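Side-chain contacts in protocadherin-19 isoform 1 (Danio rerio, PDB 5CO1), which mediates calcium-dependent homophilic cell adhesion in complex with cadherin cdh2 and is needed early in neurulation of the anterior neural plate: residues A[49-52]-A[53-57]; A[176-179]-A[180-183]. All coordinates share one frame; numbering follows the deposited sequence.

Interaction 1 of 2, residues A[49-52]-A[53-57]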
loop_
_atom_site.group_PDB
_atom_site.type_symbol
_atom_site.label_atom_id
_atom_site.label_comp_id
_atom_site.label_asym_id
_atom_site.label_seq_id
_atom_site.Cartn_x
_atom_site.Cartn_y
_atom_site.Cartn_z
ATOM N N ASN A 49 -1.723 9.137 -17.481
ATOM C CA ASN A 49 -2.993 8.930 -18.203
ATOM C C ASN A 49 -4.075 8.313 -17.313
ATOM O O ASN A 49 -5.270 8.417 -17.590
ATOM C CB ASN A 49 -2.785 8.074 -19.460
ATOM C CG ASN A 49 -3.564 8.608 -20.654
ATOM O OD1 ASN A 49 -3.118 9.533 -21.339
ATOM N ND2 ASN A 49 -4.766 8.079 -20.861
ATOM N N LEU A 50 -3.621 7.655 -16.255
ATOM C CA LEU A 50 -4.446 7.254 -15.129
ATOM C C LEU A 50 -5.147 8.438 -14.463
ATOM O O LEU A 50 -6.290 8.338 -14.025
ATOM C CB LEU A 50 -3.546 6.533 -14.131
ATOM C CG LEU A 50 -4.050 6.122 -12.746
ATOM C CD1 LEU A 50 -5.346 5.320 -12.785
ATOM C CD2 LEU A 50 -2.943 5.325 -12.063
ATOM N N THR A 51 -4.479 9.579 -14.422
ATOM C CA THR A 51 -5.038 10.748 -13.775
ATOM C C THR A 51 -6.358 11.121 -14.463
ATOM O O THR A 51 -7.276 11.621 -13.834
ATOM C CB THR A 51 -4.005 11.913 -13.769
ATOM O OG1 THR A 51 -2.864 11.564 -12.957
ATOM C CG2 THR A 51 -4.610 13.215 -13.249
ATOM N N LYS A 52 -6.512 10.706 -15.714
ATOM C CA LYS A 52 -7.682 11.070 -16.524
ATOM C C LYS A 52 -8.994 10.385 -16.080
ATOM O O LYS A 52 -10.057 10.979 -16.167
ATOM C CB LYS A 52 -7.385 10.745 -17.984
ATOM C CG LYS A 52 -8.091 11.633 -18.985
ATOM C CD LYS A 52 -8.120 10.962 -20.354
ATOM C CE LYS A 52 -8.833 11.823 -21.380
ATOM N NZ LYS A 52 -8.096 13.096 -21.617
ATOM N N GLN A 53 -8.907 9.180 -15.525
ATOM C CA GLN A 53 -10.090 8.467 -14.999
ATOM C C GLN A 53 -10.428 8.833 -13.538
ATOM O O GLN A 53 -11.529 8.536 -13.050
ATOM C CB GLN A 53 -9.866 6.952 -15.065
ATOM C CG GLN A 53 -9.191 6.455 -16.336
ATOM C CD GLN A 53 -8.089 5.439 -16.063
ATOM O OE1 GLN A 53 -8.209 4.594 -15.168
ATOM N NE2 GLN A 53 -7.018 5.500 -16.852
ATOM N N MET A 54 -9.449 9.389 -12.825
ATOM C CA MET A 54 -9.577 9.624 -11.405
ATOM C C MET A 54 -10.287 10.929 -11.054
ATOM O O MET A 54 -10.743 11.109 -9.932
ATOM C CB MET A 54 -8.194 9.612 -10.752
ATOM C CG MET A 54 -7.431 8.308 -10.924
ATOM S SD MET A 54 -8.221 6.918 -10.096
ATOM C CE MET A 54 -6.777 6.265 -9.243
ATOM N N PHE A 55 -10.342 11.880 -11.973
ATOM C CA PHE A 55 -10.887 13.180 -11.617
ATOM C C PHE A 55 -11.737 13.713 -12.751
ATOM O O PHE A 55 -11.365 13.592 -13.908
ATOM C CB PHE A 55 -9.761 14.174 -11.318
ATOM C CG PHE A 55 -8.870 13.767 -10.192
ATOM C CD1 PHE A 55 -9.182 14.111 -8.875
ATOM C CD2 PHE A 55 -7.672 13.129 -10.447
ATOM C CE1 PHE A 55 -8.339 13.750 -7.828
ATOM C CE2 PHE A 55 -6.824 12.756 -9.399
ATOM C CZ PHE A 55 -7.167 13.047 -8.087
ATOM N N LYS A 56 -12.867 14.318 -12.405
ATOM C CA LYS A 56 -13.638 15.102 -13.345
ATOM C C LYS A 56 -13.678 16.551 -12.870
ATOM O O LYS A 56 -13.486 16.832 -11.683
ATOM C CB LYS A 56 -15.049 14.534 -13.471
ATOM C CG LYS A 56 -15.893 14.587 -12.205
ATOM C CD LYS A 56 -17.251 13.906 -12.390
ATOM C CE LYS A 56 -18.083 13.928 -11.107
ATOM N NZ LYS A 56 -17.595 13.020 -10.023
ATOM N N ILE A 57 -13.911 17.469 -13.803
ATOM C CA ILE A 57 -14.113 18.875 -13.453
ATOM C C ILE A 57 -15.370 19.461 -14.109
ATOM O O ILE A 57 -15.637 19.222 -15.265
ATOM C CB ILE A 57 -12.880 19.724 -13.811
ATOM C CG1 ILE A 57 -13.066 21.168 -13.343
ATOM C CG2 ILE A 57 -12.608 19.678 -15.305
ATOM C CD1 ILE A 57 -11.998 22.118 -13.866
#

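Interaction 2 of 2, residues A[176-179]-A[180-183]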
loop_
_atom_site.group_PDB
_atom_site.type_symbol
_atom_site.label_atom_id
_atom_site.label_comp_id
_atom_site.label_asym_id
_atom_site.label_seq_id
_atom_site.Cartn_x
_atom_site.Cartn_y
_atom_site.Cartn_z
ATOM N N ARG A 176 15.721 -30.059 21.229
ATOM C CA ARG A 176 15.918 -31.446 20.840
ATOM C C ARG A 176 14.758 -31.894 19.945
ATOM O O ARG A 176 13.589 -31.792 20.326
ATOM C CB ARG A 176 16.009 -32.340 22.088
ATOM C CG ARG A 176 16.405 -33.787 21.803
ATOM C CD ARG A 176 17.587 -34.241 22.648
ATOM N NE ARG A 176 18.807 -33.506 22.303
ATOM C CZ ARG A 176 20.048 -33.967 22.457
ATOM N NH1 ARG A 176 20.265 -35.187 22.939
ATOM N NH2 ARG A 176 21.084 -33.203 22.121
ATOM N N LEU A 177 15.092 -32.310 18.729
ATOM C CA LEU A 177 14.151 -33.000 17.853
ATOM C C LEU A 177 14.529 -34.462 17.761
ATOM O O LEU A 177 15.707 -34.794 17.836
ATOM C CB LEU A 177 14.224 -32.396 16.458
ATOM C CG LEU A 177 13.785 -30.936 16.367
ATOM C CD1 LEU A 177 14.615 -30.148 15.368
ATOM C CD2 LEU A 177 12.318 -30.901 15.991
ATOM N N ASP A 178 13.541 -35.328 17.549
ATOM C CA ASP A 178 13.789 -36.662 16.974
ATOM C C ASP A 178 12.561 -37.194 16.246
ATOM O O ASP A 178 11.490 -37.315 16.841
ATOM C CB ASP A 178 14.243 -37.675 18.045
ATOM C CG ASP A 178 13.392 -37.633 19.302
ATOM O OD1 ASP A 178 12.697 -36.623 19.527
ATOM O OD2 ASP A 178 13.423 -38.609 20.075
ATOM N N ARG A 179 12.754 -37.621 14.997
ATOM C CA ARG A 179 11.640 -38.035 14.130
ATOM C C ARG A 179 10.692 -39.039 14.811
ATOM O O ARG A 179 9.551 -39.199 14.375
ATOM C CB ARG A 179 12.159 -38.610 12.794
ATOM C CG ARG A 179 11.111 -38.622 11.682
ATOM C CD ARG A 179 11.621 -39.244 10.391
ATOM N NE ARG A 179 11.516 -40.703 10.402
ATOM C CZ ARG A 179 12.276 -41.525 9.681
ATOM N NH1 ARG A 179 12.115 -42.839 9.792
ATOM N NH2 ARG A 179 13.194 -41.047 8.847
ATOM N N GLU A 180 11.148 -39.673 15.895
ATOM C CA GLU A 180 10.395 -40.752 16.544
ATOM C C GLU A 180 9.301 -40.165 17.450
ATOM O O GLU A 180 8.131 -40.557 17.359
ATOM C CB GLU A 180 11.313 -41.694 17.357
ATOM C CG GLU A 180 12.818 -41.603 17.087
ATOM C CD GLU A 180 13.204 -41.867 15.640
ATOM O OE1 GLU A 180 14.111 -41.169 15.128
ATOM O OE2 GLU A 180 12.623 -42.787 15.025
ATOM N N GLN A 181 9.683 -39.209 18.300
ATOM C CA GLN A 181 8.730 -38.527 19.188
ATOM C C GLN A 181 7.744 -37.666 18.391
ATOM O O GLN A 181 6.532 -37.755 18.576
ATOM C CB GLN A 181 9.471 -37.655 20.218
ATOM C CG GLN A 181 10.246 -38.431 21.285
ATOM C CD GLN A 181 9.408 -38.775 22.515
ATOM O OE1 GLN A 181 8.806 -37.900 23.143
ATOM N NE2 GLN A 181 9.403 -40.048 22.889
ATOM N N ARG A 182 8.275 -36.834 17.499
ATOM C CA ARG A 182 7.447 -35.942 16.694
ATOM C C ARG A 182 7.943 -35.861 15.246
ATOM O O ARG A 182 9.070 -35.420 14.971
ATOM C CB ARG A 182 7.402 -34.544 17.326
ATOM C CG ARG A 182 6.453 -34.413 18.514
ATOM C CD ARG A 182 5.011 -34.198 18.068
ATOM N NE ARG A 182 4.680 -32.778 17.910
ATOM C CZ ARG A 182 3.761 -32.299 17.073
ATOM N NH1 ARG A 182 3.548 -30.992 17.003
ATOM N NH2 ARG A 182 3.059 -33.114 16.295
ATOM N N ASP A 183 7.032 -36.173 14.329
ATOM C CA ASP A 183 7.361 -36.372 12.921
ATOM C C ASP A 183 7.071 -35.118 12.073
ATOM O O ASP A 183 7.983 -34.535 11.465
ATOM C CB ASP A 183 6.542 -37.564 12.417
ATOM C CG ASP A 183 6.371 -37.575 10.916
ATOM O OD1 ASP A 183 7.391 -37.496 10.189
ATOM O OD2 ASP A 183 5.213 -37.744 10.471
#

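Interaction 1 of 2, residues A[49-52]-A[53-57]
The backbone N of Gln53 donates to Leu50 O at 3.1 Å, and the same carbonyl oxygen is touched by Met54 CG at 3.3 Å. This belongs to a short, weakly bonded helical turn in a cadherin beta-sandwich domain, lying between strand 39-46 of one sheet and strand 55-57 of the other. Its bonds link residues three apart: Lys52 N to Asn49 O comes before the Gln53 bond, and Met54 N to Thr51 O, 3.3 Å, follows it.

Leu50 reaches forward with one branch. With CG anti to the backbone N (chi1 172°), CD1 comes within 3.9 Å of Met54 CE and also meets Gln53 OE1, whose side chain crosses that of Leu50 at about a right angle. Gln53 bends at its second torsion, bringing the amide back over the start of the turn, NE2 lying 3.6 Å from Leu50 CA. The buried Met54 also packs on Leu70 and Glu74, beside calcium ligand Asp71. His78 of strand 77-86 has two partners here: its ND1 hydrogen-bonds Thr51 OG1, and its ring meets that of Phe55 edge-to-face. Thr51 O sits at the edge of the Phe55 ring, near its plane, 3.7 Å from Phe55 CD2.

Interaction 2 of 2, residues A[176-179]-A[180-183]
The carboxylate of Asp178 and the amide of Gln181 are nearly parallel, their planes 16° apart. It is the aliphatic part of the glutamine that touches: Gln181 CG comes up to the oxygen edge of the carboxylate, somewhat out of its plane, 3.4 Å from Asp178 OD2 and 3.5 Å from OD1. Asp178, Arg179 and Glu180 spell the Asp-Arg-Glu calcium motif of cadherin repeats, here in the loop between strands 168-173 and 184-193. Asp178 and Glu180 are probably calcium ligands, as is the neighbouring Glu126, whose OE1 accepts a hydrogen bond from Arg179 N. Glu126 OE1 also lies close to Glu180 OE1, a like-charged pair that a bound cation would be expected to ease.

A weak backbone bond, Arg182 N to Asp178 O at 3.3 Å, closes a turn within the loop. Beyond it, Arg179 and Asp183 run alongside each other with their guanidinium and carboxylate planes nearly perpendicular. Arg179 CG is anti to the backbone N (chi1 -161°), and the chain then bends at chi3, its NH2 making a long, weak ion pair with Asp211. The charged groups of Arg179 and Asp183 are not in contact; it is Arg179 CG that approaches Asp183 OD1, at 4.2 Å.

Interaction 1 comes first along the chain, in the first of the two cadherin repeats of this fragment, and interaction 2 lies in the other; their centres are 60 Å apart on opposite sides of the chain's centre, and they share no sheet. Residues 49-57 lead into strand 55-57, an outer strand of a three-stranded sheet, whereas residues 176-183 connect two strands belonging to different sheets. Both lie toward calcium regions, in different ways: Met54 only packs near Asp71, which binds calcium at the junction between the repeats, while Asp178 and Glu180 are themselves probable ligands at the far tip, consistent with a further calcium-binding junction to the next repeat of the full-length protein.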